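Local coordinates for MAR1 Ribonuclease (Caenorhabditis elegans, PDB 2B34), which is probably a hydrolase of the isochorismatase family, perhaps a ribonuclease, whose substrate is not established, at residues T142-H145 / F146-Q150; L158-S161 / E162-I165. All coordinates share one frame; numbering follows the deposited sequence.

Contact 1. Residues T142-H145 / F146-Q150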
ATOM      1  N   THR A 142      -9.908  -9.476  -8.205  1.00 14.64           N
ATOM      2  CA  THR A 142     -10.068  -8.889  -6.873  1.00 14.83           C
ATOM      3  C   THR A 142      -9.470  -9.797  -5.802  1.00 14.52           C
ATOM      4  O   THR A 142      -8.772  -9.323  -4.897  1.00 14.49           O
ATOM      5  CB  THR A 142     -11.557  -8.568  -6.575  1.00 14.81           C
ATOM      6  OG1 THR A 142     -12.051  -7.670  -7.576  1.00 16.15           O
ATOM      7  CG2 THR A 142     -11.727  -7.913  -5.204  1.00 14.92           C
ATOM      8  N   ASP A 143      -9.739 -11.097  -5.918  1.00 14.33           N
ATOM      9  CA  ASP A 143      -9.179 -12.105  -5.012  1.00 14.43           C
ATOM     10  C   ASP A 143      -7.648 -12.086  -5.008  1.00 14.30           C
ATOM     11  O   ASP A 143      -7.031 -12.093  -3.944  1.00 14.50           O
ATOM     12  CB  ASP A 143      -9.699 -13.505  -5.377  1.00 14.28           C
ATOM     13  CG  ASP A 143     -11.094 -13.773  -4.829  1.00 14.83           C
ATOM     14  OD1 ASP A 143     -11.503 -13.093  -3.864  1.00 15.56           O
ATOM     15  OD2 ASP A 143     -11.785 -14.667  -5.362  1.00 14.00           O
ATOM     16  N   ARG A 144      -7.060 -12.056  -6.204  1.00 14.36           N
ATOM     17  CA  ARG A 144      -5.607 -11.998  -6.395  1.00 14.19           C
ATOM     18  C   ARG A 144      -5.014 -10.705  -5.822  1.00 14.53           C
ATOM     19  O   ARG A 144      -4.006 -10.739  -5.108  1.00 14.44           O
ATOM     20  CB  ARG A 144      -5.277 -12.099  -7.890  1.00 14.20           C
ATOM     21  CG  ARG A 144      -3.784 -12.208  -8.220  1.00 13.98           C
ATOM     22  CD  ARG A 144      -3.530 -12.015  -9.711  1.00 13.83           C
ATOM     23  NE  ARG A 144      -2.110 -12.142 -10.047  1.00 13.18           N
ATOM     24  CZ  ARG A 144      -1.553 -11.699 -11.171  1.00 12.54           C
ATOM     25  NH1 ARG A 144      -2.285 -11.068 -12.084  1.00 12.53           N
ATOM     26  NH2 ARG A 144      -0.252 -11.868 -11.374  1.00 11.84           N
ATOM     27  N   HIS A 145      -5.646  -9.579  -6.150  1.00 14.53           N
ATOM     28  CA  HIS A 145      -5.198  -8.258  -5.706  1.00 14.73           C
ATOM     29  C   HIS A 145      -5.063  -8.201  -4.190  1.00 14.40           C
ATOM     30  O   HIS A 145      -4.021  -7.812  -3.662  1.00 14.20           O
ATOM     31  CB  HIS A 145      -6.172  -7.176  -6.191  1.00 14.83           C
ATOM     32  CG  HIS A 145      -5.684  -5.774  -5.978  1.00 16.43           C
ATOM     33  ND1 HIS A 145      -6.047  -5.017  -4.883  1.00 18.78           N
ATOM     34  CD2 HIS A 145      -4.876  -4.986  -6.726  1.00 16.81           C
ATOM     35  CE1 HIS A 145      -5.475  -3.828  -4.961  1.00 18.33           C
ATOM     36  NE2 HIS A 145      -4.758  -3.783  -6.071  1.00 18.67           N
ATOM     37  N   PHE A 146      -6.118  -8.608  -3.492  1.00 13.99           N
ATOM     38  CA  PHE A 146      -6.120  -8.542  -2.043  1.00 13.87           C
ATOM     39  C   PHE A 146      -5.383  -9.696  -1.384  1.00 13.76           C
ATOM     40  O   PHE A 146      -4.985  -9.584  -0.231  1.00 13.64           O
ATOM     41  CB  PHE A 146      -7.544  -8.369  -1.507  1.00 13.96           C
ATOM     42  CG  PHE A 146      -8.079  -6.982  -1.711  1.00 14.09           C
ATOM     43  CD1 PHE A 146      -7.816  -5.979  -0.777  1.00 13.81           C
ATOM     44  CD2 PHE A 146      -8.803  -6.661  -2.857  1.00 13.87           C
ATOM     45  CE1 PHE A 146      -8.282  -4.680  -0.972  1.00 13.37           C
ATOM     46  CE2 PHE A 146      -9.278  -5.365  -3.061  1.00 14.01           C
ATOM     47  CZ  PHE A 146      -9.019  -4.374  -2.113  1.00 13.84           C
ATOM     48  N   ALA A 147      -5.186 -10.791  -2.122  1.00 13.85           N
ATOM     49  CA  ALA A 147      -4.321 -11.876  -1.660  1.00 14.12           C
ATOM     50  C   ALA A 147      -2.941 -11.312  -1.366  1.00 14.26           C
ATOM     51  O   ALA A 147      -2.394 -11.548  -0.294  1.00 14.14           O
ATOM     52  CB  ALA A 147      -4.226 -12.979  -2.691  1.00 13.64           C
ATOM     53  N   PHE A 148      -2.407 -10.543  -2.315  1.00 14.75           N
ATOM     54  CA  PHE A 148      -1.082  -9.934  -2.180  1.00 15.48           C
ATOM     55  C   PHE A 148      -1.036  -8.969  -0.992  1.00 16.17           C
ATOM     56  O   PHE A 148      -0.053  -8.934  -0.255  1.00 16.29           O
ATOM     57  CB  PHE A 148      -0.679  -9.210  -3.472  1.00 15.23           C
ATOM     58  CG  PHE A 148      -0.495 -10.121  -4.672  1.00 15.07           C
ATOM     59  CD1 PHE A 148       0.050 -11.398  -4.533  1.00 14.91           C
ATOM     60  CD2 PHE A 148      -0.837  -9.677  -5.949  1.00 14.85           C
ATOM     61  CE1 PHE A 148       0.229 -12.229  -5.645  1.00 14.68           C
ATOM     62  CE2 PHE A 148      -0.659 -10.499  -7.072  1.00 14.09           C
ATOM     63  CZ  PHE A 148      -0.121 -11.779  -6.917  1.00 14.15           C
ATOM     64  N   LYS A 149      -2.108  -8.200  -0.820  1.00 17.01           N
ATOM     65  CA  LYS A 149      -2.248  -7.274   0.305  1.00 18.28           C
ATOM     66  C   LYS A 149      -2.205  -7.996   1.654  1.00 18.73           C
ATOM     67  O   LYS A 149      -1.485  -7.576   2.556  1.00 18.97           O
ATOM     68  CB  LYS A 149      -3.543  -6.464   0.189  1.00 18.32           C
ATOM     69  CG  LYS A 149      -3.647  -5.614  -1.076  1.00 19.79           C
ATOM     70  CD  LYS A 149      -4.596  -4.430  -0.888  1.00 22.43           C
ATOM     71  CE  LYS A 149      -3.849  -3.147  -0.490  1.00 24.52           C
ATOM     72  NZ  LYS A 149      -3.091  -3.246   0.806  1.00 24.25           N
ATOM     73  N   GLN A 150      -2.970  -9.082   1.777  1.00 19.33           N
ATOM     74  CA  GLN A 150      -2.996  -9.887   3.002  1.00 20.19           C
ATOM     75  C   GLN A 150      -1.644 -10.537   3.266  1.00 20.62           C
ATOM     76  O   GLN A 150      -1.202 -10.620   4.412  1.00 20.44           O
ATOM     77  CB  GLN A 150      -4.076 -10.968   2.930  1.00 20.29           C
ATOM     78  CG  GLN A 150      -5.486 -10.431   2.802  1.00 21.01           C
ATOM     79  CD  GLN A 150      -6.495 -11.504   2.440  1.00 21.63           C
ATOM     80  OE1 GLN A 150      -6.930 -12.271   3.295  1.00 22.48           O
ATOM     81  NE2 GLN A 150      -6.888 -11.547   1.171  1.00 21.22           N
TER
HETATM   82  O   HOH W   1      -8.246 -12.188  -1.275  1.00 14.26           O
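Arg144 and Phe148 pair one turn apart on helix 141-154, the arginine chain crossing the phenyl ring obliquely at its CE2 and CZ atoms. Its CB points away from residues 146-150, but with CG anti to the backbone N (chi1 -173°) and the chain extended as far as NE, the later atoms come back to the ring. CG lies 3.7 Å from Phe148 CE2, CD passes somewhat farther off, and NE returns to 3.7 Å from Phe148 CE2. The guanidinium and ring planes are inclined at 64°, so the two groups do not stack flat. The same NE bonds to Val136 O, and NH2, at the tip, to Val133 O and Thr191 OG1. Arg144 O, held by the routine helical bond from Phe148 N, sits 3.4 Å above one face of the same ring.

The sequence neighbours His145 and Phe146 form a T-shaped stack, the edge of His145 toward the face of Phe146, centroids 5.1 Å apart. His145 ND1, over that face near its rim and 3.7 Å from Phe146 CE2, is buried with no hydrogen-bond partner in the model. At the far end, Gln150 folds back to give NE2 to Phe146 O (3.1 Å) from above the carbonyl plane, while Gln150 N reaches that oxygen from the opposite face. A water links Asp143 O to the same amide, its bond to Gln150 NE2 being weak. Asp143 OD1 hydrogen-bonds to Thr160 OG1, and Lys149 NZ makes a salt bridge to Glu152, both of the second subunit. The buried guanidinium is probably stabilised by the carbonyl dipoles of strand 128-137 and by the Thr191 hydroxyl, its bonds tying helix to sheet.

Contact 2. Residues L158-S161 / E162-I165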
ATOM      1  N   LEU A 158       6.526  -9.409  -1.457  1.00 16.91           N
ATOM      2  CA  LEU A 158       5.933  -9.435  -2.782  1.00 16.69           C
ATOM      3  C   LEU A 158       6.999  -9.113  -3.817  1.00 16.69           C
ATOM      4  O   LEU A 158       7.348  -7.953  -4.035  1.00 16.50           O
ATOM      5  CB  LEU A 158       4.756  -8.456  -2.876  1.00 16.64           C
ATOM      6  CG  LEU A 158       3.622  -8.591  -1.851  1.00 16.96           C
ATOM      7  CD1 LEU A 158       2.626  -7.441  -2.005  1.00 16.97           C
ATOM      8  CD2 LEU A 158       2.916  -9.946  -1.956  1.00 17.27           C
ATOM      9  N   THR A 159       7.515 -10.161  -4.447  1.00 16.83           N
ATOM     10  CA  THR A 159       8.629 -10.040  -5.372  1.00 16.59           C
ATOM     11  C   THR A 159       8.229 -10.480  -6.777  1.00 16.38           C
ATOM     12  O   THR A 159       7.112 -10.941  -6.990  1.00 16.39           O
ATOM     13  CB  THR A 159       9.871 -10.827  -4.866  1.00 16.61           C
ATOM     14  OG1 THR A 159      10.985 -10.572  -5.731  1.00 16.79           O
ATOM     15  CG2 THR A 159       9.597 -12.325  -4.802  1.00 16.56           C
ATOM     16  N   THR A 160       9.141 -10.324  -7.732  1.00 16.50           N
ATOM     17  CA  THR A 160       8.907 -10.779  -9.101  1.00 16.40           C
ATOM     18  C   THR A 160       9.943 -11.817  -9.512  1.00 16.48           C
ATOM     19  O   THR A 160      11.001 -11.937  -8.882  1.00 16.44           O
ATOM     20  CB  THR A 160       8.906  -9.615 -10.114  1.00 16.32           C
ATOM     21  OG1 THR A 160      10.139  -8.892 -10.016  1.00 16.51           O
ATOM     22  CG2 THR A 160       7.742  -8.669  -9.853  1.00 16.33           C
ATOM     23  N   SER A 161       9.633 -12.560 -10.573  1.00 16.30           N
ATOM     24  CA  SER A 161      10.497 -13.643 -11.039  1.00 16.70           C
ATOM     25  C   SER A 161      11.923 -13.187 -11.341  1.00 16.87           C
ATOM     26  O   SER A 161      12.874 -13.810 -10.877  1.00 16.85           O
ATOM     27  CB  SER A 161       9.887 -14.355 -12.251  1.00 16.48           C
ATOM     28  OG  SER A 161       9.636 -13.446 -13.305  1.00 16.55           O
ATOM     29  N   GLU A 162      12.070 -12.098 -12.097  1.00 17.33           N
ATOM     30  CA  GLU A 162      13.400 -11.599 -12.448  1.00 17.67           C
ATOM     31  C   GLU A 162      14.155 -11.059 -11.233  1.00 17.73           C
ATOM     32  O   GLU A 162      15.364 -11.282 -11.101  1.00 17.49           O
ATOM     33  CB  GLU A 162      13.341 -10.555 -13.568  1.00 17.93           C
ATOM     34  CG  GLU A 162      14.688 -10.352 -14.247  1.00 18.75           C
ATOM     35  CD  GLU A 162      14.699  -9.200 -15.226  1.00 19.36           C
ATOM     36  OE1 GLU A 162      14.085  -9.320 -16.306  1.00 19.66           O
ATOM     37  OE2 GLU A 162      15.346  -8.175 -14.921  1.00 20.61           O
ATOM     38  N   ALA A 163      13.443 -10.348 -10.355  1.00 17.73           N
ATOM     39  CA  ALA A 163      14.023  -9.894  -9.089  1.00 17.76           C
ATOM     40  C   ALA A 163      14.565 -11.078  -8.283  1.00 17.81           C
ATOM     41  O   ALA A 163      15.661 -11.004  -7.724  1.00 17.52           O
ATOM     42  CB  ALA A 163      13.000  -9.118  -8.274  1.00 17.78           C
ATOM     43  N   THR A 164      13.797 -12.165  -8.242  1.00 17.94           N
ATOM     44  CA  THR A 164      14.173 -13.361  -7.482  1.00 18.43           C
ATOM     45  C   THR A 164      15.378 -14.096  -8.085  1.00 18.67           C
ATOM     46  O   THR A 164      16.323 -14.419  -7.360  1.00 18.91           O
ATOM     47  CB  THR A 164      12.970 -14.319  -7.295  1.00 18.32           C
ATOM     48  OG1 THR A 164      11.885 -13.604  -6.696  1.00 18.47           O
ATOM     49  CG2 THR A 164      13.326 -15.500  -6.398  1.00 18.52           C
ATOM     50  N   ILE A 165      15.348 -14.341  -9.397  1.00 19.08           N
ATOM     51  CA  ILE A 165      16.411 -15.094 -10.083  1.00 19.52           C
ATOM     52  C   ILE A 165      17.763 -14.400  -9.915  1.00 19.54           C
ATOM     53  O   ILE A 165      18.755 -15.032  -9.543  1.00 19.37           O
ATOM     54  CB  ILE A 165      16.139 -15.265 -11.615  1.00 19.82           C
ATOM     55  CG1 ILE A 165      14.726 -15.788 -11.913  1.00 20.24           C
ATOM     56  CG2 ILE A 165      17.205 -16.148 -12.267  1.00 19.97           C
ATOM     57  CD1 ILE A 165      14.353 -17.083 -11.256  1.00 22.48           C
TER
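Thr159 and Thr164 meet with their side chains crossing at about a right angle, where strand 157-159 gives way to helix 161-169. The methyl CG2 of Thr159 comes within 3.2 Å of Thr164 OG1, a tight contact, while its hydroxyl lies against the methyl of Ala163 (Thr159 OG1 to Ala163 CB 3.6 Å) and bonds to Gln150 of the third subunit. Thr164 has its OG1 anti to the carbonyl carbon (chi1 -55°), which turns the hydroxyl back along the helix to donate to Thr160 O at 2.9 Å, from above the carbonyl plane. The backbone Thr164 N reaches Thr160 O nearly along the C=O axis, also at 2.9 Å, so one residue grips the N-cap carbonyl with two donors. A valine in place of Thr164 would probably leave Thr160 O with the backbone donor alone and set a methyl against Thr159 where a hydroxyl had been.

Thr160, the N-cap, also has its hydroxyl beside that alanine methyl, with Thr160 OG1 3.4 Å from Ala163 CB, and is bonded there to Asp143 of the third subunit. Ser161 bonds through OG to Asp134 OD2, while its carbonyl receives Ile165 N in a nearly straight bond, the N-H...O angle being 165°. Glu162 extends outward to His112 and Arg139 of the third subunit. Strand 157-159 is the outermost of its sheet within the chain, paired with strand 128-137, and the helix turn that follows it packs through Ser161, Thr164 and Ile165 on Leu43 and Ala46 of helix 33-49.

Contacts 1 and 2 follow one another along the chain, the first within helix 141-154 and the second at the end of strand 157-159, which that helix leads into. Helix and strand complete the beta-alpha-beta unit begun by strand 128-137, in the six-stranded parallel sheet of this isochorismatase-family fold. The centres of the contacts are about 18 Å apart, yet they touch by packing: Phe148 O lies 3.5 Å from Leu158 CD1. They are also complementary faces of the assembly, residues 142-150 meeting the strand-to-helix junction of the second subunit and residues 158-163 meeting helix 141-154 of the third, together with its His112 and Arg139. Both contacts thus lie inside the subunit fold and also border its interfaces in the four-chain assembly.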